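Local coordinates for Tat (Twin-arginine translocation) pathway signal sequence containing protein (Mycobacterium tuberculosis, PDB 5IMU), which is a conserved mycobacterial protein of unknown function, here its C-terminal part, in which an alpha/beta/alpha sandwich is joined to a bundle of helices, at residues A23-E28 and H58-P62; P29-A35 and V89-N95; T43-V47 and N64-L68; A51-P57 and Y208-W212; R134-L138 and L183-D188. One frame throughout, in Å; residues are numbered along the deposited sequence.

Contact 1: A23-E28 and H58-P62; sequences AVARQE and HVRLP
The side-chain amide of Gln27 grips the backbone of Arg60 with two hydrogen bonds. Arg60 N donates to Gln27 OE1 at 2.8 Å, tilted from the carbonyl plane of the amide. Gln27 NE2 donates to Arg60 O at 2.7 Å, in the carbonyl plane and on a lone pair. The amide therefore reads both polar atoms of one residue, much as a neighbouring strand would. Gln27 is extended beyond CG (chi2 179°), which carries the amide out from the helix to the loop. NE2 also bonds Ala23 O, one turn back, at 3.2 Å, so its rotation is fixed from both sides of the contact.

A second polar link lies at the end of the helix. His58 NE2 donates to Glu28 OE1 at 2.8 Å, on the anti lone pair and close to the ring plane. The carboxylate and ring planes are 62° apart. Val59 CG2 covers one face of the same ring and also touches Glu28 CB.

These bonds fasten the C-terminal end of helix 6-27 to the irregular connection between strands 44-48 and 65-67, in the alpha/beta/alpha sandwich. Beneath them is an apolar seam. Val24 CG1 meets Pro62 CD at 3.7 Å and Val59 CG1 at 3.9 Å, and Ala23 CB meets Pro62 CG at 4.0 Å.

Further out, Glu28 OE2 forms a salt bridge with Arg30, which would help to hold the carboxylate toward His58. Asp111 binds both Leu61 N and the guanidinium of Arg60. Trp33 packs against both Val24 and Val59.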
# COMPACT_ATOMS: atom_id res chain seq x y z
N ALA A 23 7.21 -8.11 9.95
CA ALA A 23 7.56 -6.70 10.09
C ALA A 23 6.41 -5.80 9.64
O ALA A 23 6.12 -4.79 10.29
CB ALA A 23 8.83 -6.39 9.30
N VAL A 24 5.75 -6.14 8.53
CA VAL A 24 4.60 -5.35 8.12
C VAL A 24 3.36 -5.75 8.91
O VAL A 24 2.49 -4.91 9.18
CB VAL A 24 4.35 -5.46 6.61
CG1 VAL A 24 5.49 -4.81 5.84
CG2 VAL A 24 4.16 -6.91 6.19
N ALA A 25 3.26 -7.02 9.31
CA ALA A 25 2.07 -7.48 10.02
C ALA A 25 1.95 -6.81 11.38
O ALA A 25 0.84 -6.44 11.80
CB ALA A 25 2.10 -9.00 10.16
N ARG A 26 3.06 -6.62 12.10
CA ARG A 26 2.95 -5.98 13.40
C ARG A 26 2.57 -4.51 13.28
O ARG A 26 2.01 -3.95 14.23
CB ARG A 26 4.24 -6.14 14.20
CG ARG A 26 5.42 -5.30 13.75
CD ARG A 26 6.55 -5.39 14.77
NE ARG A 26 6.86 -6.78 15.10
CZ ARG A 26 7.78 -7.50 14.47
NH1 ARG A 26 8.49 -6.97 13.49
NH2 ARG A 26 7.99 -8.76 14.83
N GLN A 27 2.84 -3.88 12.13
CA GLN A 27 2.36 -2.52 11.90
C GLN A 27 0.87 -2.48 11.61
O GLN A 27 0.18 -1.54 12.01
CB GLN A 27 3.13 -1.87 10.74
CG GLN A 27 4.62 -1.70 10.99
CD GLN A 27 5.33 -1.07 9.81
OE1 GLN A 27 5.21 0.13 9.57
NE2 GLN A 27 6.07 -1.88 9.06
N GLU A 28 0.35 -3.49 10.91
CA GLU A 28 -1.08 -3.58 10.60
C GLU A 28 -1.50 -5.05 10.61
O GLU A 28 -1.55 -5.71 9.57
CB GLU A 28 -1.40 -2.93 9.26
CG GLU A 28 -2.89 -2.90 8.98
CD GLU A 28 -3.67 -2.37 10.17
OE1 GLU A 28 -3.65 -1.14 10.38
OE2 GLU A 28 -4.27 -3.18 10.91
N HIS A 58 0.14 3.81 5.90
CA HIS A 58 0.62 3.80 7.27
C HIS A 58 1.53 2.61 7.58
O HIS A 58 1.99 2.49 8.72
CB HIS A 58 -0.56 3.83 8.25
CG HIS A 58 -1.39 2.58 8.26
ND1 HIS A 58 -2.16 2.20 7.18
CD2 HIS A 58 -1.58 1.64 9.21
CE1 HIS A 58 -2.79 1.08 7.47
NE2 HIS A 58 -2.45 0.71 8.69
N VAL A 59 1.80 1.75 6.60
CA VAL A 59 2.70 0.62 6.77
C VAL A 59 4.02 0.95 6.10
O VAL A 59 4.06 1.23 4.89
CB VAL A 59 2.10 -0.67 6.19
CG1 VAL A 59 3.12 -1.80 6.24
CG2 VAL A 59 0.84 -1.06 6.96
N ARG A 60 5.10 0.94 6.87
CA ARG A 60 6.44 1.12 6.34
C ARG A 60 7.02 -0.22 5.92
O ARG A 60 6.83 -1.23 6.60
CB ARG A 60 7.35 1.80 7.37
CG ARG A 60 6.79 3.08 7.94
CD ARG A 60 6.64 4.14 6.86
NE ARG A 60 7.93 4.70 6.46
CZ ARG A 60 8.16 5.32 5.31
NH1 ARG A 60 7.18 5.46 4.43
NH2 ARG A 60 9.36 5.80 5.03
N LEU A 61 7.74 -0.23 4.77
CA LEU A 61 8.16 -1.47 4.12
C LEU A 61 9.61 -1.80 4.43
O LEU A 61 10.46 -0.89 4.48
CB LEU A 61 7.98 -1.36 2.60
CG LEU A 61 6.52 -1.23 2.15
CD1 LEU A 61 6.44 -0.90 0.67
CD2 LEU A 61 5.76 -2.50 2.45
N PRO A 62 9.92 -3.08 4.63
CA PRO A 62 11.31 -3.49 4.78
C PRO A 62 12.12 -3.23 3.52
O PRO A 62 11.58 -3.06 2.42
CB PRO A 62 11.21 -4.99 5.08
CG PRO A 62 9.85 -5.18 5.63
CD PRO A 62 8.98 -4.18 4.92

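Contact 2: P29-A35 and V89-N95; sequences PRISWAA and VAAHESN
The imidazole of His92 has two backbone carbonyls at its edge, Pro29 O and Ile31 O. Ala25 of helix 6-27 lies over one face of the ring, near CG. NE2 donates to Pro29 O at 3.1 Å, almost straight (178°) and in the ring plane, while CD2 lies 3.3 Å from Ile31 O. CG of His92 is anti to the backbone N (chi1 162°), which swings the ring toward the carbonyls of residues 29-31. The same CD2 comes to the edge of the Trp33 indole, 3.9 Å from Trp33 CD1. The two ring planes stand 47° apart. Trp33 NE1, next to CD1 in the ring, donates to Glu28 O, which helps to hold the indole in place.

Pro29 O takes a second bond, from Asn95 N at 2.7 Å. Two donors thus hold one carbonyl just outside the paired strands. Nearby, Ser94 N donates to Ser32 OG at 3.1 Å.

Beyond this end the pairing is regular. Trp33 with His92 and Ala35 with Ala90 are hydrogen-bonded pairs. Ala34 with Ala91 between them is a non-hydrogen-bonded pair. Trp33, Ala35, Ala90 and His92 face helix 6-27, while Ala34 packs on helix 79-83. This is the antiparallel pairing of strands 33-37 and 88-92 at one edge of a mixed four-stranded sheet, with helices on both faces as in an alpha/beta/alpha sandwich.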
# COMPACT_ATOMS: atom_id res chain seq x y z
N PRO A 29 -1.83 -5.59 11.79
CA PRO A 29 -2.16 -7.02 11.89
C PRO A 29 -3.58 -7.38 11.49
O PRO A 29 -3.89 -8.57 11.41
CB PRO A 29 -1.91 -7.32 13.37
CG PRO A 29 -2.21 -6.02 14.06
CD PRO A 29 -1.79 -4.93 13.11
N ARG A 30 -4.44 -6.39 11.24
CA ARG A 30 -5.84 -6.66 10.96
C ARG A 30 -6.09 -7.15 9.54
O ARG A 30 -7.23 -7.50 9.22
CB ARG A 30 -6.67 -5.40 11.24
CG ARG A 30 -6.64 -4.95 12.69
CD ARG A 30 -7.37 -3.63 12.89
NE ARG A 30 -6.59 -2.49 12.40
CZ ARG A 30 -7.01 -1.23 12.43
NH1 ARG A 30 -8.21 -0.94 12.93
NH2 ARG A 30 -6.24 -0.26 11.96
N ILE A 31 -5.06 -7.20 8.69
CA ILE A 31 -5.20 -7.68 7.32
C ILE A 31 -4.15 -8.75 7.07
O ILE A 31 -3.15 -8.85 7.78
CB ILE A 31 -5.07 -6.54 6.28
CG1 ILE A 31 -3.65 -5.96 6.31
CG2 ILE A 31 -6.10 -5.46 6.55
CD1 ILE A 31 -3.48 -4.75 5.41
N SER A 32 -4.39 -9.56 6.03
CA SER A 32 -3.50 -10.67 5.72
C SER A 32 -2.35 -10.21 4.84
O SER A 32 -2.51 -9.35 3.97
CB SER A 32 -4.28 -11.79 5.01
OG SER A 32 -5.20 -12.39 5.90
N TRP A 33 -1.17 -10.79 5.08
CA TRP A 33 0.04 -10.46 4.34
C TRP A 33 0.71 -11.74 3.85
O TRP A 33 0.52 -12.82 4.42
CB TRP A 33 1.05 -9.69 5.21
CG TRP A 33 0.58 -8.37 5.74
CD1 TRP A 33 -0.06 -8.15 6.93
CD2 TRP A 33 0.74 -7.09 5.13
NE1 TRP A 33 -0.32 -6.81 7.08
CE2 TRP A 33 0.17 -6.14 5.99
CE3 TRP A 33 1.31 -6.65 3.93
CZ2 TRP A 33 0.14 -4.78 5.69
CZ3 TRP A 33 1.29 -5.30 3.63
CH2 TRP A 33 0.71 -4.38 4.51
N ALA A 34 1.53 -11.60 2.81
CA ALA A 34 2.37 -12.70 2.34
C ALA A 34 3.59 -12.14 1.63
O ALA A 34 3.53 -11.06 1.03
CB ALA A 34 1.61 -13.65 1.41
N ALA A 35 4.69 -12.88 1.71
CA ALA A 35 5.91 -12.55 0.98
C ALA A 35 6.49 -13.81 0.36
O ALA A 35 6.42 -14.89 0.94
CB ALA A 35 6.95 -11.88 1.89
N VAL A 89 7.51 -19.24 0.52
CA VAL A 89 6.34 -18.46 0.91
C VAL A 89 6.31 -18.32 2.43
O VAL A 89 6.59 -19.28 3.16
CB VAL A 89 5.03 -19.10 0.43
CG1 VAL A 89 3.83 -18.25 0.83
CG2 VAL A 89 5.05 -19.32 -1.07
N ALA A 90 5.96 -17.12 2.90
CA ALA A 90 5.57 -16.87 4.29
C ALA A 90 4.33 -15.98 4.29
O ALA A 90 4.11 -15.21 3.35
CB ALA A 90 6.70 -16.22 5.10
N ALA A 91 3.52 -16.09 5.34
CA ALA A 91 2.27 -15.36 5.38
C ALA A 91 1.87 -15.03 6.81
O ALA A 91 2.45 -15.52 7.78
CB ALA A 91 1.15 -16.15 4.68
N HIS A 92 0.86 -14.17 6.92
CA HIS A 92 0.24 -13.76 8.17
C HIS A 92 -1.26 -13.68 7.94
O HIS A 92 -1.70 -13.01 7.01
CB HIS A 92 0.78 -12.41 8.64
CG HIS A 92 -0.08 -11.72 9.66
ND1 HIS A 92 0.08 -11.91 11.02
CD2 HIS A 92 -1.08 -10.82 9.52
CE1 HIS A 92 -0.81 -11.17 11.67
NE2 HIS A 92 -1.52 -10.50 10.78
N GLU A 93 -2.03 -14.39 8.75
CA GLU A 93 -3.48 -14.32 8.67
C GLU A 93 -3.98 -13.16 9.51
O GLU A 93 -3.47 -12.92 10.62
CB GLU A 93 -4.13 -15.63 9.12
CG GLU A 93 -5.65 -15.67 8.95
CD GLU A 93 -6.09 -15.65 7.49
OE1 GLU A 93 -5.26 -15.92 6.60
OE2 GLU A 93 -7.28 -15.38 7.23
N SER A 94 -4.97 -12.44 8.99
CA SER A 94 -5.49 -11.25 9.65
C SER A 94 -5.89 -11.56 11.09
O SER A 94 -6.54 -12.57 11.37
CB SER A 94 -6.69 -10.70 8.87
OG SER A 94 -7.73 -11.65 8.80
N ASN A 95 -5.47 -10.68 12.00
CA ASN A 95 -5.78 -10.68 13.43
C ASN A 95 -4.97 -11.70 14.23
O ASN A 95 -5.23 -11.87 15.43
CB ASN A 95 -7.28 -10.90 13.69
CG ASN A 95 -8.13 -9.78 13.11
OD1 ASN A 95 -7.82 -8.60 13.29
ND2 ASN A 95 -9.20 -10.15 12.41
O HOH W 1 -9.51 -7.98 10.48
O HOH W 2 -7.98 -12.54 5.37

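Contact 3: T43-V47 and N64-L68; sequences TTLLV and NVTLL. With K (potassium ion), chain B.
Two backbone hydrogen bonds join the segments at Thr66. Thr66 N donates to Thr44 O at 2.7 Å, and Leu46 N donates to Thr66 O at 3.0 Å. Both run close to the line of the accepting carbonyl. Leu45, which lies between the two bonded residues of its strand, pairs in parallel with Thr66. The short strand axes diverge by 54°, and strand 65-67 is only weakly bonded.

Water extends the link at both ends. One water accepts from Thr44 OG1 and donates to Asn64 O; Arg16 also bonds Thr44 OG1. Another donates to Leu46 O and accepts from Leu68 N, bridging the backbones where the strands have spread.

Apolar contacts gather around Leu68. Its CD1 touches Val47 CG1 at 3.6 Å, and its CD2 meets Leu45 CD2 at 3.9 Å, the two leucines crossing at about a right angle. A looser apolar pair is Leu46 CB with Val65 CB, 4.4 Å apart.

The potassium ion is bound by Asn64 O at 2.9 Å, Thr66 OG1 at 2.8 Å and a water. OG1 of Thr66 is beside its backbone N (chi1 -62°), which turns the hydroxyl back to the ion that Asn64 O also binds. Thr44 lines the site; its nearest atom, the backbone N, is 2.9 Å from the ion. The potassium site thus sits at the start of the parallel edge pairing of strands 44-48 and 65-67 in the mixed sheet.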
# COMPACT_ATOMS: atom_id res chain seq x y z
N THR A 43 14.42 -11.36 -6.06
CA THR A 43 13.22 -10.52 -5.96
C THR A 43 12.31 -11.06 -4.86
O THR A 43 11.81 -12.19 -4.96
CB THR A 43 12.48 -10.48 -7.29
OG1 THR A 43 13.34 -9.95 -8.31
CG2 THR A 43 11.24 -9.60 -7.18
N THR A 44 12.10 -10.25 -3.83
CA THR A 44 11.17 -10.58 -2.75
C THR A 44 9.89 -9.79 -2.96
O THR A 44 9.89 -8.55 -2.88
CB THR A 44 11.78 -10.28 -1.38
OG1 THR A 44 12.99 -11.02 -1.22
CG2 THR A 44 10.81 -10.65 -0.27
N LEU A 45 8.79 -10.49 -3.22
CA LEU A 45 7.49 -9.88 -3.49
C LEU A 45 6.67 -9.86 -2.21
O LEU A 45 6.59 -10.87 -1.50
CB LEU A 45 6.76 -10.66 -4.58
CG LEU A 45 5.35 -10.19 -4.96
CD1 LEU A 45 5.39 -8.81 -5.60
CD2 LEU A 45 4.69 -11.20 -5.88
N LEU A 46 6.05 -8.71 -1.92
CA LEU A 46 5.25 -8.53 -0.71
C LEU A 46 3.85 -8.07 -1.10
O LEU A 46 3.69 -7.15 -1.91
CB LEU A 46 5.89 -7.50 0.22
CG LEU A 46 5.09 -7.17 1.49
CD1 LEU A 46 4.93 -8.40 2.37
CD2 LEU A 46 5.76 -6.05 2.25
N VAL A 47 2.83 -8.72 -0.53
CA VAL A 47 1.44 -8.44 -0.88
C VAL A 47 0.57 -8.42 0.37
O VAL A 47 0.89 -9.03 1.39
CB VAL A 47 0.87 -9.47 -1.88
CG1 VAL A 47 1.71 -9.54 -3.15
CG2 VAL A 47 0.74 -10.84 -1.23
N ASN A 64 14.35 -3.62 0.26
CA ASN A 64 14.54 -4.52 -0.88
C ASN A 64 13.33 -5.42 -1.14
O ASN A 64 13.50 -6.56 -1.56
CB ASN A 64 15.80 -5.38 -0.70
CG ASN A 64 16.99 -4.58 -0.24
OD1 ASN A 64 17.72 -5.00 0.67
ND2 ASN A 64 17.21 -3.43 -0.85
N VAL A 65 12.12 -4.93 -0.91
CA VAL A 65 10.93 -5.69 -1.31
C VAL A 65 10.38 -5.09 -2.59
O VAL A 65 10.55 -3.91 -2.89
CB VAL A 65 9.86 -5.72 -0.20
CG1 VAL A 65 10.41 -6.35 1.07
CG2 VAL A 65 9.30 -4.33 0.07
N THR A 66 9.70 -5.94 -3.36
CA THR A 66 9.07 -5.55 -4.62
C THR A 66 7.57 -5.74 -4.49
O THR A 66 7.11 -6.66 -3.81
CB THR A 66 9.62 -6.39 -5.79
OG1 THR A 66 11.03 -6.15 -5.92
CG2 THR A 66 8.94 -6.02 -7.09
N LEU A 67 6.80 -4.85 -5.12
CA LEU A 67 5.35 -4.87 -5.03
C LEU A 67 4.74 -5.30 -6.35
O LEU A 67 5.36 -5.20 -7.41
CB LEU A 67 4.82 -3.48 -4.63
CG LEU A 67 5.44 -2.86 -3.38
CD1 LEU A 67 4.91 -1.45 -3.16
CD2 LEU A 67 5.17 -3.73 -2.16
N LEU A 68 3.50 -5.79 -6.27
CA LEU A 68 2.74 -6.05 -7.48
C LEU A 68 2.49 -4.75 -8.23
O LEU A 68 2.23 -3.71 -7.63
CB LEU A 68 1.40 -6.72 -7.15
CG LEU A 68 1.38 -8.15 -6.60
CD1 LEU A 68 -0.04 -8.52 -6.18
CD2 LEU A 68 1.90 -9.13 -7.63
K K B . 12.88 -7.46 -4.29
O HOH W 3 14.92 -9.25 -1.90
O HOH W 4 2.05 -5.89 -3.85
O HOH W 5 15.39 -7.02 -5.81

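Contact 4: A51-P57 and Y208-W212; sequences AGGWIPP and YHLAW
The indole N-H of Trp54 donates to His209 ND1, with NE1 3.0 Å from that atom and the bond near the planes of both rings. The imidazole and indole meet at their edges, neither over the other's face, with planes 69° apart. This bond helps to fix the rotation of the His209 ring. Ile55 N donates to Tyr208 OH at 3.0 Å. Gly53 O accepts from a water.

Side-chain contacts centre on Trp54. With chi1 at 179°, its indole stretches away from its own backbone N to meet Tyr208, His209 and Trp212. Trp54 CB sits over the six-membered ring of Trp212 in a CH-pi contact, 4.1 Å from its centroid. Trp54 CD1 lies over the same indole, 3.5 Å from Trp212 CG. On Tyr208, CE2 comes within 3.6 Å of Trp54 CD1, but these rings are nearly parallel and displaced, with little overlap. Trp54, Tyr208, His209 and Trp212 thus form an aromatic cluster. It joins the loop after strand 44-48, in the sandwich, to helix 203-216 of the helical part. Trp189 adds an edge-to-face partner for Trp54 from helix 183-199. At the other end of the loop, Pro57 CG touches His209 CE1 at 3.6 Å.

The backbone also packs closely. Ala51 to Trp54 make a type I' turn, with glycines at its two middle positions. The rim of the Trp212 indole lies against this turn, its CH2 atom 3.2 Å from Gly52 O.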
# COMPACT_ATOMS: atom_id res chain seq x y z
N ALA A 51 -6.41 -4.66 -1.35
CA ALA A 51 -6.88 -4.08 -2.61
C ALA A 51 -5.97 -4.42 -3.78
O ALA A 51 -5.35 -3.52 -4.37
CB ALA A 51 -7.01 -2.56 -2.47
N GLY A 52 -5.87 -5.70 -4.13
CA GLY A 52 -5.21 -6.13 -5.35
C GLY A 52 -3.71 -5.96 -5.40
O GLY A 52 -3.13 -6.10 -6.48
N GLY A 53 -3.06 -5.68 -4.27
CA GLY A 53 -1.62 -5.48 -4.23
C GLY A 53 -1.19 -4.11 -3.74
O GLY A 53 0.01 -3.89 -3.53
N TRP A 54 -2.13 -3.19 -3.55
CA TRP A 54 -1.83 -1.89 -2.97
C TRP A 54 -1.41 -2.04 -1.52
O TRP A 54 -1.94 -2.88 -0.79
CB TRP A 54 -3.06 -1.00 -3.10
CG TRP A 54 -2.95 0.39 -2.54
CD1 TRP A 54 -2.25 1.43 -3.07
CD2 TRP A 54 -3.60 0.89 -1.37
NE1 TRP A 54 -2.41 2.55 -2.28
CE2 TRP A 54 -3.24 2.25 -1.23
CE3 TRP A 54 -4.46 0.33 -0.41
CZ2 TRP A 54 -3.69 3.05 -0.18
CZ3 TRP A 54 -4.91 1.12 0.63
CH2 TRP A 54 -4.53 2.46 0.74
N ILE A 55 -0.44 -1.24 -1.10
CA ILE A 55 0.06 -1.23 0.27
C ILE A 55 -0.38 0.07 0.92
O ILE A 55 -0.06 1.15 0.41
CB ILE A 55 1.58 -1.40 0.34
CG1 ILE A 55 2.04 -2.60 -0.49
CG2 ILE A 55 2.04 -1.55 1.78
CD1 ILE A 55 1.37 -3.91 -0.11
N PRO A 56 -1.11 0.04 2.04
CA PRO A 56 -1.63 1.27 2.62
C PRO A 56 -0.51 2.16 3.14
O PRO A 56 0.58 1.67 3.48
CB PRO A 56 -2.54 0.78 3.76
CG PRO A 56 -2.01 -0.57 4.10
CD PRO A 56 -1.54 -1.15 2.80
N PRO A 57 -0.74 3.48 3.22
CA PRO A 57 0.38 4.39 3.52
C PRO A 57 0.93 4.27 4.93
O PRO A 57 2.10 4.62 5.15
CB PRO A 57 -0.23 5.79 3.28
CG PRO A 57 -1.51 5.55 2.54
CD PRO A 57 -1.99 4.20 2.96
N TYR A 208 2.09 6.91 -7.10
CA TYR A 208 1.78 5.54 -6.70
C TYR A 208 0.32 5.38 -6.33
O TYR A 208 -0.37 4.46 -6.80
CB TYR A 208 2.69 5.12 -5.54
CG TYR A 208 2.35 3.81 -4.86
CD1 TYR A 208 2.89 2.61 -5.30
CD2 TYR A 208 1.50 3.78 -3.76
CE1 TYR A 208 2.58 1.41 -4.67
CE2 TYR A 208 1.18 2.59 -3.13
CZ TYR A 208 1.73 1.41 -3.59
OH TYR A 208 1.42 0.22 -2.96
N HIS A 209 -0.19 6.28 -5.49
CA HIS A 209 -1.57 6.15 -5.03
C HIS A 209 -2.56 6.47 -6.14
O HIS A 209 -3.62 5.84 -6.23
CB HIS A 209 -1.80 7.06 -3.81
CG HIS A 209 -1.09 6.59 -2.58
ND1 HIS A 209 -1.33 5.36 -2.00
CD2 HIS A 209 -0.15 7.20 -1.82
CE1 HIS A 209 -0.56 5.23 -0.94
NE2 HIS A 209 0.16 6.33 -0.80
N LEU A 210 -2.24 7.44 -7.00
CA LEU A 210 -3.13 7.77 -8.10
C LEU A 210 -3.22 6.63 -9.11
O LEU A 210 -4.31 6.33 -9.62
CB LEU A 210 -2.66 9.05 -8.80
CG LEU A 210 -3.70 10.08 -9.25
CD1 LEU A 210 -3.29 10.71 -10.57
CD2 LEU A 210 -5.10 9.50 -9.33
N ALA A 211 -2.09 5.98 -9.41
CA ALA A 211 -2.11 4.85 -10.33
C ALA A 211 -2.96 3.71 -9.77
O ALA A 211 -3.74 3.10 -10.51
CB ALA A 211 -0.69 4.37 -10.60
N TRP A 212 -2.82 3.42 -8.48
CA TRP A 212 -3.62 2.36 -7.88
C TRP A 212 -5.09 2.74 -7.79
O TRP A 212 -5.96 1.87 -7.84
CB TRP A 212 -3.07 2.01 -6.50
CG TRP A 212 -2.00 0.97 -6.57
CD1 TRP A 212 -0.65 1.17 -6.48
CD2 TRP A 212 -2.18 -0.44 -6.77
NE1 TRP A 212 0.01 -0.03 -6.60
CE2 TRP A 212 -0.91 -1.03 -6.78
CE3 TRP A 212 -3.31 -1.25 -6.93
CZ2 TRP A 212 -0.72 -2.40 -6.94
CZ3 TRP A 212 -3.13 -2.61 -7.10
CH2 TRP A 212 -1.85 -3.18 -7.10
O HOH W 6 1.71 -1.81 -4.25

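Contact 5: R134-L138 and L183-D188; sequences RRDSL and LTAVGD
Arg135 sends its side chain away from its own backbone N (chi1 -169°) and then bends at the next bond, which brings the guanidinium across to Asp188 and Thr184. The hydroxyl of Ser137 is folded over its own backbone (chi1 55°), and this points it at the same carboxylate.

Asp188 is held through both oxygens. Arg135 NE meets OD1 at 2.7 Å in a salt bridge, nearly along the C-O axis of that oxygen. The guanidinium and carboxylate planes are 58° apart, so the two groups do not lie flat against each other. Ser137 OG donates to OD2 at 2.5 Å, on its syn lone pair.

Ser137 lies in a type I beta turn from Arg135 to Leu138, part of the link between helices 124-133 and 140-151. The turn thereby clamps the first two turns of helix 183-199 within the helical part of the protein.

Arg135 NH2 reaches further, to Thr184 O at 2.6 Å. That bond lies in the carbonyl plane, on a lone pair, and near the guanidinium plane. Thr184 O also accepts the helical bond from Asp188 N, so this carbonyl serves the helix and the arginine together. NH2 passes close to the backbone at Gly187, 3.8 Å from its CA.

Leu138 CD1 rests against the Asp188 carboxylate, 3.6 Å from CG. The positive charge of Arg135 probably favours an ionised Asp188. Thr217, near the end of the chain, touches Arg135.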
# COMPACT_ATOMS: atom_id res chain seq x y z
N ARG A 134 -15.28 13.75 -9.84
CA ARG A 134 -16.28 12.73 -10.15
C ARG A 134 -16.60 11.81 -8.97
O ARG A 134 -17.42 10.90 -9.13
CB ARG A 134 -15.82 11.90 -11.35
CG ARG A 134 -15.72 12.70 -12.65
CD ARG A 134 -15.22 11.86 -13.82
NE ARG A 134 -16.10 10.73 -14.11
CZ ARG A 134 -15.95 9.92 -15.15
NH1 ARG A 134 -14.96 10.11 -16.01
NH2 ARG A 134 -16.79 8.91 -15.34
N ARG A 135 -16.00 12.03 -7.80
CA ARG A 135 -16.17 11.15 -6.65
C ARG A 135 -17.06 11.83 -5.62
O ARG A 135 -16.62 12.78 -4.95
CB ARG A 135 -14.82 10.78 -6.04
CG ARG A 135 -14.90 9.67 -5.01
CD ARG A 135 -15.25 8.35 -5.68
NE ARG A 135 -14.80 7.21 -4.89
CZ ARG A 135 -14.51 6.02 -5.40
NH1 ARG A 135 -14.61 5.81 -6.71
NH2 ARG A 135 -14.10 5.04 -4.61
N ASP A 136 -18.29 11.33 -5.46
CA ASP A 136 -19.25 12.00 -4.59
C ASP A 136 -18.94 11.79 -3.11
O ASP A 136 -19.35 12.60 -2.28
CB ASP A 136 -20.67 11.50 -4.91
CG ASP A 136 -21.74 12.45 -4.40
OD1 ASP A 136 -21.60 13.67 -4.60
OD2 ASP A 136 -22.73 11.97 -3.81
N SER A 137 -18.23 10.71 -2.77
CA SER A 137 -18.08 10.31 -1.37
C SER A 137 -16.92 11.00 -0.65
O SER A 137 -16.76 10.79 0.55
CB SER A 137 -17.89 8.79 -1.30
OG SER A 137 -16.81 8.37 -2.12
N LEU A 138 -16.14 11.82 -1.35
CA LEU A 138 -14.98 12.45 -0.74
C LEU A 138 -15.40 13.49 0.30
O LEU A 138 -16.47 14.10 0.18
CB LEU A 138 -14.11 13.12 -1.80
CG LEU A 138 -12.75 12.54 -2.22
CD1 LEU A 138 -12.57 11.09 -1.79
CD2 LEU A 138 -12.57 12.69 -3.73
N LEU A 183 -14.63 -1.53 -1.88
CA LEU A 183 -13.56 -0.91 -2.66
C LEU A 183 -13.81 0.57 -2.91
O LEU A 183 -12.87 1.31 -3.18
CB LEU A 183 -13.38 -1.63 -4.00
CG LEU A 183 -12.73 -3.01 -4.02
CD1 LEU A 183 -12.34 -3.34 -5.45
CD2 LEU A 183 -11.52 -3.08 -3.10
N THR A 184 -15.08 0.99 -2.85
CA THR A 184 -15.41 2.41 -2.90
C THR A 184 -14.65 3.19 -1.83
O THR A 184 -14.00 4.20 -2.12
CB THR A 184 -16.92 2.59 -2.73
OG1 THR A 184 -17.57 2.39 -3.99
CG2 THR A 184 -17.24 3.98 -2.18
N ALA A 185 -14.71 2.72 -0.58
CA ALA A 185 -14.01 3.40 0.50
C ALA A 185 -12.49 3.29 0.34
O ALA A 185 -11.77 4.22 0.73
CB ALA A 185 -14.45 2.84 1.85
N VAL A 186 -12.00 2.18 -0.21
CA VAL A 186 -10.57 2.05 -0.46
C VAL A 186 -10.11 3.08 -1.49
O VAL A 186 -9.05 3.70 -1.34
CB VAL A 186 -10.23 0.62 -0.90
CG1 VAL A 186 -8.78 0.52 -1.32
CG2 VAL A 186 -10.53 -0.37 0.22
N GLY A 187 -10.90 3.28 -2.54
CA GLY A 187 -10.56 4.29 -3.53
C GLY A 187 -10.46 5.68 -2.93
O GLY A 187 -9.54 6.43 -3.25
N ASP A 188 -11.39 6.03 -2.04
CA ASP A 188 -11.31 7.30 -1.34
C ASP A 188 -10.02 7.40 -0.53
O ASP A 188 -9.35 8.44 -0.54
CB ASP A 188 -12.53 7.48 -0.43
CG ASP A 188 -13.80 7.75 -1.21
OD1 ASP A 188 -13.78 7.65 -2.45
OD2 ASP A 188 -14.83 8.06 -0.57

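From the N terminus, helix 6-27 runs into contact 1, which closes a loop by fixing 23-28 to 58-62. Contact 2 opens directly afterwards at 29-35 and closes only at 89-95, so it crosses contact 1. Contact 3, between 43-47 and 64-68, lies wholly within the loop of contact 2 and crosses contact 1; strands 33-37 and 44-48 are sheet neighbours. Contact 4 starts at 51-57, crosses contacts 1, 2 and 3, and reaches 208-212, tying the sandwich to the helical part. Contact 5 falls within that long span and joins an interhelical turn to helix 183-199. It touches contact 4 where Val186 packs on Ala51.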